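Local coordinates for protein endoribonuclease AbiQ (Lactococcus lactis, PDB 4GLK) that acts as the toxic endoribonuclease of a type III toxin-antitoxin system that is neutralised by its cognate RNA antitoxin, AntiQ, at residues Phe5-Asp10 with Glu99-Pro104; Ser21-Gln26 with Phe151-Lys156; Tyr46-Leu51 with Leu87-Met92. The protein carries 1 engineered substitution. All blocks are in the same frame, centred on the assembly; numbering follows the deposited sequence.

Contact 1: Phe5-Asp10 with Glu99-Pro104; sequences FFTVTD and ELIPLP
Leu100 lays its CD1 methyl over one face of the Phe6 ring, 3.9 Å from the ring centroid and displaced toward the rim near CE1, while its CD2 reaches back to Phe6 CB; this is a CH-pi contact. On the same face of the sheet, Val8 stands beside Leu100. The other face carries Thr7 and Ile101, whose side chains pass obliquely, Thr7 OG1 lying 3.4 Å from Ile101 CB. Thr7 OG1 sits between the backbone N and the carbonyl carbon (chi1 65°) and also meets a water that donates to Pro102 O. Thr7 CG2 touches Leu103 CD1 (3.8 Å), the side chains crossing at about a right angle. At the far end Thr9 OG1 donates to Glu99 OE2 over 2.6 Å, on the anti side of a carboxylate that a bent chain (chi2 -49°) brings round. Thr9 CG2 packs 3.6 Å from Ile101 CD1. Between the backbones, Thr7 and Ile101 exchange two hydrogen bonds, flanked by Leu103 N to Phe5 O and Thr9 N to Glu99 O. Thr9 OG1 also caps Tyr12 N. The arrangement is that of an antiparallel strand pair at the edge of a sheet, running directly into the N-cap of helix 10-16.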
loop_
_atom_site.group_PDB
_atom_site.type_symbol
_atom_site.label_atom_id
_atom_site.label_comp_id
_atom_site.label_asym_id
_atom_site.label_seq_id
_atom_site.Cartn_x
_atom_site.Cartn_y
_atom_site.Cartn_z
ATOM N N PHE A 5 -6.437 -2.797 -7.969
ATOM C CA PHE A 5 -5.807 -3.815 -7.133
ATOM C C PHE A 5 -4.711 -4.521 -7.890
ATOM O O PHE A 5 -4.853 -4.843 -9.072
ATOM C CB PHE A 5 -6.827 -4.840 -6.611
ATOM C CG PHE A 5 -7.794 -4.366 -5.548
ATOM C CD1 PHE A 5 -7.335 -3.916 -4.318
ATOM C CD2 PHE A 5 -9.167 -4.451 -5.748
ATOM C CE1 PHE A 5 -8.227 -3.548 -3.310
ATOM C CE2 PHE A 5 -10.060 -4.044 -4.753
ATOM C CZ PHE A 5 -9.582 -3.603 -3.534
ATOM N N PHE A 6 -3.621 -4.787 -7.198
ATOM C CA PHE A 6 -2.493 -5.474 -7.805
ATOM C C PHE A 6 -1.870 -6.384 -6.799
ATOM O O PHE A 6 -2.080 -6.234 -5.585
ATOM C CB PHE A 6 -1.397 -4.466 -8.202
ATOM C CG PHE A 6 -1.756 -3.488 -9.291
ATOM C CD1 PHE A 6 -1.588 -3.820 -10.631
ATOM C CD2 PHE A 6 -2.227 -2.223 -8.978
ATOM C CE1 PHE A 6 -1.940 -2.918 -11.639
ATOM C CE2 PHE A 6 -2.575 -1.324 -9.986
ATOM C CZ PHE A 6 -2.409 -1.670 -11.310
ATOM N N THR A 7 -1.034 -7.290 -7.319
ATOM C CA THR A 7 -0.121 -8.090 -6.545
ATOM C C THR A 7 1.232 -7.753 -7.150
ATOM O O THR A 7 1.320 -7.122 -8.216
ATOM C CB THR A 7 -0.458 -9.603 -6.509
ATOM O OG1 THR A 7 -0.331 -10.184 -7.801
ATOM C CG2 THR A 7 -1.829 -9.911 -5.864
ATOM N N VAL A 8 2.287 -8.106 -6.437
ATOM C CA VAL A 8 3.646 -7.868 -6.889
ATOM C C VAL A 8 4.292 -9.249 -6.997
ATOM O O VAL A 8 3.869 -10.175 -6.283
ATOM C CB VAL A 8 4.407 -6.894 -5.938
ATOM C CG1 VAL A 8 5.798 -6.558 -6.482
ATOM C CG2 VAL A 8 3.610 -5.604 -5.725
ATOM N N THR A 9 5.263 -9.429 -7.925
ATOM C CA THR A 9 5.921 -10.735 -8.056
ATOM C C THR A 9 6.655 -11.072 -6.743
ATOM O O THR A 9 7.256 -10.181 -6.124
ATOM C CB THR A 9 6.923 -10.766 -9.231
ATOM O OG1 THR A 9 7.962 -9.831 -8.992
ATOM C CG2 THR A 9 6.280 -10.501 -10.586
ATOM N N ASP A 10 6.602 -12.357 -6.334
ATOM C CA ASP A 10 7.273 -12.890 -5.149
ATOM C C ASP A 10 8.766 -12.620 -5.254
ATOM O O ASP A 10 9.398 -12.294 -4.250
ATOM C CB ASP A 10 6.984 -14.404 -4.997
ATOM C CG ASP A 10 5.533 -14.778 -4.641
ATOM O OD1 ASP A 10 4.850 -13.967 -3.965
ATOM O OD2 ASP A 10 5.098 -15.905 -5.000
ATOM N N GLU A 99 6.942 -5.954 -12.687
ATOM C CA GLU A 99 6.655 -6.737 -11.478
ATOM C C GLU A 99 5.249 -6.558 -10.941
ATOM O O GLU A 99 4.864 -7.208 -9.976
ATOM C CB GLU A 99 7.747 -6.456 -10.413
ATOM C CG GLU A 99 9.172 -6.655 -10.934
ATOM C CD GLU A 99 9.446 -7.958 -11.672
ATOM O OE1 GLU A 99 9.751 -7.894 -12.886
ATOM O OE2 GLU A 99 9.357 -9.039 -11.044
ATOM N N LEU A 100 4.466 -5.691 -11.592
ATOM C CA LEU A 100 3.089 -5.395 -11.215
ATOM C C LEU A 100 2.118 -6.410 -11.830
ATOM O O LEU A 100 2.135 -6.610 -13.037
ATOM C CB LEU A 100 2.737 -4.001 -11.719
ATOM C CG LEU A 100 2.608 -2.865 -10.733
ATOM C CD1 LEU A 100 1.591 -1.898 -11.267
ATOM C CD2 LEU A 100 2.232 -3.335 -9.290
ATOM N N ILE A 101 1.262 -7.043 -11.008
ATOM C CA ILE A 101 0.341 -8.049 -11.515
ATOM C C ILE A 101 -1.082 -7.656 -11.208
ATOM O O ILE A 101 -1.470 -7.694 -10.042
ATOM C CB ILE A 101 0.701 -9.467 -10.976
ATOM C CG1 ILE A 101 2.200 -9.792 -11.207
ATOM C CG2 ILE A 101 -0.210 -10.537 -11.600
ATOM C CD1 ILE A 101 2.742 -10.921 -10.350
ATOM N N PRO A 102 -1.898 -7.303 -12.222
ATOM C CA PRO A 102 -3.299 -6.938 -11.937
ATOM C C PRO A 102 -4.042 -8.044 -11.182
ATOM O O PRO A 102 -3.809 -9.225 -11.439
ATOM C CB PRO A 102 -3.893 -6.705 -13.328
ATOM C CG PRO A 102 -2.734 -6.357 -14.173
ATOM C CD PRO A 102 -1.605 -7.199 -13.670
ATOM N N LEU A 103 -4.877 -7.677 -10.213
ATOM C CA LEU A 103 -5.571 -8.697 -9.444
ATOM C C LEU A 103 -7.008 -8.931 -9.898
ATOM O O LEU A 103 -7.867 -8.071 -9.708
ATOM C CB LEU A 103 -5.467 -8.449 -7.934
ATOM C CG LEU A 103 -6.246 -9.390 -7.035
ATOM C CD1 LEU A 103 -5.456 -10.658 -6.740
ATOM C CD2 LEU A 103 -6.619 -8.701 -5.763
ATOM N N PRO A 104 -7.289 -10.118 -10.468
ATOM C CA PRO A 104 -8.664 -10.416 -10.900
ATOM C C PRO A 104 -9.546 -10.775 -9.708
ATOM O O PRO A 104 -9.114 -11.496 -8.803
ATOM C CB PRO A 104 -8.487 -11.608 -11.860
ATOM C CG PRO A 104 -6.987 -11.789 -12.023
ATOM C CD PRO A 104 -6.386 -11.240 -10.781
HETATM O O HOH W 1 -2.590 -10.879 -8.994
#

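Contact 2: Ser21-Gln26 with Phe151-Lys156; sequences SKVHYQ and FSCDFK
Lys22 reaches across to the loop of Phe151-Lys156 and donates from NZ to Ser152 O, 3.0 Å away. The ammonium approaches from above the carbonyl plane, 41° out of it, with a C=O...N angle of 135°. Its chain is extended beyond CG, which carries the methylenes alongside the Ser152 peptide: CD lies 3.4 Å from Ser152 O, nearer to it than CE. Lys150 O, just before the second segment, accepts a further bond from the same NZ, and the lysine therefore bridges the carbonyls of Lys150 and Ser152. Such a pairing probably helps to settle the positive charge beside the partial negative charge of these carbonyls.

The closest packing is this lysine tail over Ser152 O, on the outer side, where Lys22 remains partly exposed. Looser but more buried is the apolar part at the lysine's root, where Cys153 SG, anti to its own carbonyl carbon (chi1 -74°), stands 4.0 Å from Lys22 CB and 4.2 Å from Val23 CG2. The whole junction is small, burying 190 Å² over both segments, and the remainder of 21-26 diverges from the other loop.

Glu20 ties the two loops together by accepting from Lys22 N and Asp154 N. Val23 continues inward onto Leu16 of helix 10-16 and Ile93 of strand 79-94, while Cys153 forms a backbone bond with His90 of that strand. Asp154 occupies the N-cap position of helix 155-166, and so the loop following helix 10-16 packs where helix 146-151 gives way to helix 155-166, beside strand 79-94.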
loop_
_atom_site.group_PDB
_atom_site.type_symbol
_atom_site.label_atom_id
_atom_site.label_comp_id
_atom_site.label_asym_id
_atom_site.label_seq_id
_atom_site.Cartn_x
_atom_site.Cartn_y
_atom_site.Cartn_z
ATOM N N SER A 21 13.275 -4.796 5.514
ATOM C CA SER A 21 12.473 -5.807 6.235
ATOM C C SER A 21 11.023 -5.350 6.497
ATOM O O SER A 21 10.166 -6.171 6.863
ATOM C CB SER A 21 13.126 -6.163 7.571
ATOM O OG SER A 21 14.522 -5.919 7.606
ATOM N N LYS A 22 10.760 -4.031 6.354
ATOM C CA LYS A 22 9.434 -3.468 6.575
ATOM C C LYS A 22 8.495 -3.818 5.433
ATOM O O LYS A 22 7.271 -3.743 5.597
ATOM C CB LYS A 22 9.524 -1.953 6.764
ATOM C CG LYS A 22 9.978 -1.570 8.157
ATOM C CD LYS A 22 10.202 -0.075 8.262
ATOM C CE LYS A 22 11.021 0.227 9.507
ATOM N NZ LYS A 22 11.450 1.651 9.548
ATOM N N VAL A 23 9.075 -4.166 4.260
ATOM C CA VAL A 23 8.326 -4.568 3.059
ATOM C C VAL A 23 7.534 -5.827 3.449
ATOM O O VAL A 23 8.095 -6.730 4.070
ATOM C CB VAL A 23 9.270 -4.796 1.837
ATOM C CG1 VAL A 23 8.521 -5.413 0.650
ATOM C CG2 VAL A 23 9.947 -3.492 1.426
ATOM N N HIS A 24 6.233 -5.840 3.157
ATOM C CA HIS A 24 5.339 -6.936 3.533
ATOM C C HIS A 24 5.760 -8.266 3.008
ATOM O O HIS A 24 6.082 -8.394 1.825
ATOM C CB HIS A 24 3.877 -6.637 3.154
ATOM C CG HIS A 24 3.169 -5.727 4.121
ATOM N ND1 HIS A 24 1.858 -5.948 4.481
ATOM C CD2 HIS A 24 3.620 -4.620 4.759
ATOM C CE1 HIS A 24 1.548 -4.980 5.322
ATOM N NE2 HIS A 24 2.578 -4.150 5.514
ATOM N N TYR A 25 5.811 -9.258 3.908
ATOM C CA TYR A 25 6.147 -10.603 3.516
ATOM C C TYR A 25 5.024 -11.159 2.661
ATOM O O TYR A 25 3.841 -10.923 2.938
ATOM C CB TYR A 25 6.380 -11.534 4.737
ATOM C CG TYR A 25 6.691 -12.949 4.303
ATOM C CD1 TYR A 25 7.964 -13.301 3.872
ATOM C CD2 TYR A 25 5.674 -13.894 4.166
ATOM C CE1 TYR A 25 8.233 -14.575 3.370
ATOM C CE2 TYR A 25 5.930 -15.165 3.657
ATOM C CZ TYR A 25 7.214 -15.504 3.275
ATOM O OH TYR A 25 7.484 -16.769 2.822
ATOM N N GLN A 26 5.412 -11.891 1.614
ATOM C CA GLN A 26 4.480 -12.615 0.777
ATOM C C GLN A 26 5.153 -13.821 0.130
ATOM O O GLN A 26 6.371 -13.821 -0.054
ATOM C CB GLN A 26 3.844 -11.716 -0.297
ATOM C CG GLN A 26 4.798 -11.408 -1.442
ATOM C CD GLN A 26 4.151 -10.670 -2.557
ATOM O OE1 GLN A 26 3.650 -9.564 -2.376
ATOM N NE2 GLN A 26 4.265 -11.219 -3.752
ATOM N N PHE A 151 8.705 4.277 11.277
ATOM C CA PHE A 151 7.615 3.402 10.812
ATOM C C PHE A 151 7.665 3.107 9.340
ATOM O O PHE A 151 7.147 2.089 8.892
ATOM C CB PHE A 151 6.234 4.005 11.133
ATOM C CG PHE A 151 5.691 3.593 12.480
ATOM C CD1 PHE A 151 5.374 2.265 12.744
ATOM C CD2 PHE A 151 5.525 4.528 13.496
ATOM C CE1 PHE A 151 4.888 1.881 13.999
ATOM C CE2 PHE A 151 5.020 4.143 14.747
ATOM C CZ PHE A 151 4.716 2.820 14.991
ATOM N N SER A 152 8.234 3.993 8.576
ATOM C CA SER A 152 8.186 3.782 7.147
ATOM C C SER A 152 9.378 3.140 6.528
ATOM O O SER A 152 10.450 3.094 7.129
ATOM C CB SER A 152 7.767 5.050 6.412
ATOM O OG SER A 152 8.666 6.095 6.730
ATOM N N CYS A 153 9.155 2.573 5.335
ATOM C CA CYS A 153 10.151 1.947 4.479
ATOM C C CYS A 153 11.165 3.025 4.155
ATOM O O CYS A 153 10.812 4.210 4.102
ATOM C CB CYS A 153 9.492 1.439 3.198
ATOM S SG CYS A 153 8.472 -0.049 3.403
ATOM N N ASP A 154 12.410 2.638 3.897
ATOM C CA ASP A 154 13.419 3.610 3.481
ATOM C C ASP A 154 13.113 3.792 1.982
ATOM O O ASP A 154 13.637 3.045 1.158
ATOM C CB ASP A 154 14.828 3.046 3.737
ATOM C CG ASP A 154 15.973 3.993 3.422
ATOM O OD1 ASP A 154 15.736 5.003 2.720
ATOM O OD2 ASP A 154 17.124 3.695 3.840
ATOM N N PHE A 155 12.174 4.720 1.659
ATOM C CA PHE A 155 11.671 4.975 0.308
ATOM C C PHE A 155 12.729 5.190 -0.764
ATOM O O PHE A 155 12.621 4.620 -1.846
ATOM C CB PHE A 155 10.602 6.084 0.300
ATOM C CG PHE A 155 9.379 5.788 1.137
ATOM C CD1 PHE A 155 8.639 4.626 0.933
ATOM C CD2 PHE A 155 8.946 6.688 2.103
ATOM C CE1 PHE A 155 7.534 4.337 1.730
ATOM C CE2 PHE A 155 7.834 6.395 2.904
ATOM C CZ PHE A 155 7.123 5.230 2.697
ATOM N N LYS A 156 13.742 6.012 -0.470
ATOM C CA LYS A 156 14.841 6.315 -1.387
ATOM C C LYS A 156 15.745 5.141 -1.724
ATOM O O LYS A 156 16.127 4.975 -2.886
ATOM C CB LYS A 156 15.619 7.526 -0.898
ATOM C CG LYS A 156 15.220 8.797 -1.642
ATOM C CD LYS A 156 13.824 9.317 -1.398
ATOM C CE LYS A 156 13.728 10.769 -1.798
ATOM N NZ LYS A 156 13.451 10.932 -3.244
#

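Contact 3: Tyr46-Leu51 with Leu87-Met92; sequences YFIPLL and LLHHNM. Engineered in segment 46-51: Leu51 (natural residue Ser).
Pro49 O accepts the backbone N-H of Leu88 at 3.2 Å in a nearly straight bond, 171° at the hydrogen, the N-H facing the oxygen head-on (C=O...N 174°). Next to it Leu50 and Leu87 form an antiparallel non-hydrogen-bonded pair, after which the chain makes a short 3-10 turn at His89-His90 and comes back against Ile48 at Met92. Ile48 packs into this turn with both branches: CG2 lies 3.4 Å from Leu88 N, and CD1 meets His89 at ND1 and CE1. The Pro49 ring packs through CG against Asn91 CB at 3.8 Å, the side chains crossing at about a right angle. Leu51, an engineered residue, brings CD1 to 3.8 Å from Leu88 CD2. At the other end Met92 CG, held between its backbone N and carbonyl carbon (chi1 70°), lies 3.7 Å from Tyr46 CD2. The methionine chain is extended beyond CG and crosses the tyrosine obliquely, SD 4.8 Å from the Tyr46 ring centroid in a Met-aromatic contact. Tyr46 OH bonds to Glu159, His89 ND1 to Ser133 and His89 NE2 to Thr72. A single backbone hydrogen bond thus joins the two segments, the rest being largely apolar, and the bonds to both His89 nitrogens probably fix its ring rotation.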
loop_
_atom_site.group_PDB
_atom_site.type_symbol
_atom_site.label_atom_id
_atom_site.label_comp_id
_atom_site.label_asym_id
_atom_site.label_seq_id
_atom_site.Cartn_x
_atom_site.Cartn_y
_atom_site.Cartn_z
ATOM N N TYR A 46 4.086 4.109 -6.917
ATOM C CA TYR A 46 3.962 3.628 -5.548
ATOM C C TYR A 46 2.663 2.912 -5.297
ATOM O O TYR A 46 1.595 3.369 -5.697
ATOM C CB TYR A 46 4.126 4.788 -4.574
ATOM C CG TYR A 46 5.570 5.019 -4.206
ATOM C CD1 TYR A 46 6.405 5.783 -5.018
ATOM C CD2 TYR A 46 6.120 4.424 -3.074
ATOM C CE1 TYR A 46 7.741 5.990 -4.686
ATOM C CE2 TYR A 46 7.451 4.624 -2.731
ATOM C CZ TYR A 46 8.257 5.408 -3.538
ATOM O OH TYR A 46 9.569 5.545 -3.199
ATOM N N PHE A 47 2.775 1.772 -4.636
ATOM C CA PHE A 47 1.661 0.903 -4.302
ATOM C C PHE A 47 1.610 0.663 -2.801
ATOM O O PHE A 47 2.638 0.388 -2.210
ATOM C CB PHE A 47 1.782 -0.408 -5.104
ATOM C CG PHE A 47 1.694 -0.125 -6.593
ATOM C CD1 PHE A 47 0.469 -0.129 -7.244
ATOM C CD2 PHE A 47 2.825 0.242 -7.317
ATOM C CE1 PHE A 47 0.368 0.228 -8.589
ATOM C CE2 PHE A 47 2.727 0.578 -8.670
ATOM C CZ PHE A 47 1.500 0.556 -9.297
ATOM N N ILE A 48 0.414 0.805 -2.191
ATOM C CA ILE A 48 0.166 0.622 -0.755
ATOM C C ILE A 48 -0.396 -0.780 -0.484
ATOM O O ILE A 48 -1.392 -1.177 -1.115
ATOM C CB ILE A 48 -0.801 1.700 -0.198
ATOM C CG1 ILE A 48 -0.337 3.124 -0.540
ATOM C CG2 ILE A 48 -0.975 1.574 1.317
ATOM C CD1 ILE A 48 -1.308 4.214 -0.119
ATOM N N PRO A 49 0.165 -1.523 0.491
ATOM C CA PRO A 49 -0.462 -2.801 0.850
ATOM C C PRO A 49 -1.747 -2.534 1.651
ATOM O O PRO A 49 -1.828 -1.581 2.404
ATOM C CB PRO A 49 0.613 -3.518 1.664
ATOM C CG PRO A 49 1.451 -2.410 2.246
ATOM C CD PRO A 49 1.315 -1.204 1.364
ATOM N N LEU A 50 -2.766 -3.345 1.414
ATOM C CA LEU A 50 -4.079 -3.239 2.034
ATOM C C LEU A 50 -4.255 -4.421 2.985
ATOM O O LEU A 50 -3.949 -5.561 2.601
ATOM C CB LEU A 50 -5.147 -3.278 0.905
ATOM C CG LEU A 50 -6.645 -3.353 1.291
ATOM C CD1 LEU A 50 -7.486 -2.422 0.420
ATOM C CD2 LEU A 50 -7.176 -4.787 1.106
ATOM N N LEU A 51 -4.724 -4.147 4.221
ATOM C CA LEU A 51 -5.064 -5.175 5.212
ATOM C C LEU A 51 -6.573 -5.144 5.460
ATOM O O LEU A 51 -7.116 -4.070 5.715
ATOM C CB LEU A 51 -4.324 -4.975 6.554
ATOM C CG LEU A 51 -2.796 -5.047 6.558
ATOM C CD1 LEU A 51 -2.268 -4.982 7.990
ATOM C CD2 LEU A 51 -2.278 -6.327 5.881
ATOM N N LEU A 87 -5.127 0.894 4.805
ATOM C CA LEU A 87 -4.050 1.178 3.886
ATOM C C LEU A 87 -2.871 1.553 4.726
ATOM O O LEU A 87 -2.968 2.444 5.566
ATOM C CB LEU A 87 -4.387 2.336 2.963
ATOM C CG LEU A 87 -5.321 2.069 1.851
ATOM C CD1 LEU A 87 -5.629 3.372 1.183
ATOM C CD2 LEU A 87 -4.715 1.085 0.854
ATOM N N LEU A 88 -1.758 0.878 4.510
ATOM C CA LEU A 88 -0.547 1.100 5.286
ATOM C C LEU A 88 0.459 1.928 4.481
ATOM O O LEU A 88 1.383 1.375 3.911
ATOM C CB LEU A 88 0.022 -0.282 5.643
ATOM C CG LEU A 88 -0.463 -0.945 6.947
ATOM C CD1 LEU A 88 -1.944 -1.233 6.930
ATOM C CD2 LEU A 88 0.294 -2.238 7.185
ATOM N N HIS A 89 0.243 3.256 4.391
ATOM C CA HIS A 89 1.097 4.223 3.659
ATOM C C HIS A 89 2.579 4.088 3.980
ATOM O O HIS A 89 3.413 4.201 3.076
ATOM C CB HIS A 89 0.653 5.672 3.931
ATOM C CG HIS A 89 -0.736 5.989 3.489
ATOM N ND1 HIS A 89 -0.985 6.570 2.256
ATOM C CD2 HIS A 89 -1.910 5.814 4.130
ATOM C CE1 HIS A 89 -2.299 6.726 2.190
ATOM N NE2 HIS A 89 -2.894 6.295 3.290
ATOM N N HIS A 90 2.905 3.840 5.265
ATOM C CA HIS A 90 4.274 3.649 5.741
ATOM C C HIS A 90 4.969 2.440 5.126
ATOM O O HIS A 90 6.194 2.389 5.125
ATOM C CB HIS A 90 4.325 3.593 7.276
ATOM C CG HIS A 90 3.609 2.436 7.907
ATOM N ND1 HIS A 90 2.231 2.318 7.853
ATOM C CD2 HIS A 90 4.098 1.440 8.680
ATOM C CE1 HIS A 90 1.930 1.249 8.569
ATOM N NE2 HIS A 90 3.016 0.688 9.091
ATOM N N ASN A 91 4.204 1.498 4.572
ATOM C CA ASN A 91 4.744 0.295 3.921
ATOM C C ASN A 91 4.569 0.303 2.402
ATOM O O ASN A 91 4.733 -0.740 1.752
ATOM C CB ASN A 91 4.161 -0.960 4.535
ATOM C CG ASN A 91 4.623 -1.177 5.945
ATOM O OD1 ASN A 91 5.743 -0.815 6.341
ATOM N ND2 ASN A 91 3.737 -1.698 6.749
ATOM N N MET A 92 4.282 1.473 1.831
ATOM C CA MET A 92 4.155 1.575 0.374
ATOM C C MET A 92 5.531 1.357 -0.280
ATOM O O MET A 92 6.573 1.563 0.362
ATOM C CB MET A 92 3.509 2.904 -0.054
ATOM C CG MET A 92 4.388 4.082 0.179
ATOM S SD MET A 92 3.614 5.597 -0.351
ATOM C CE MET A 92 5.023 6.705 -0.161
#

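In the fold
Contacts 1 and 3 pair strands of one antiparallel sheet, and contact 2 brings two loops against it. Contact 3 lies about 2 Å from the centre of the chain and joins strands 45-52 and 79-94; contact 1, its centre about 14 Å away, pairs strand 4-8 with the outermost strand 100-102. Phe47 bridges them, packing on Phe6 and Leu100. Contact 2 is centred about 9 Å from contact 3, meeting it through Cys153 and His90, and about 17 Å from contact 1, met through Gln26. Along the chain contact 3 falls within both others, whose segments alternate; the N-terminal strand and the loop leading into helix 155-166 are tied to central strands 45-52 and 79-94.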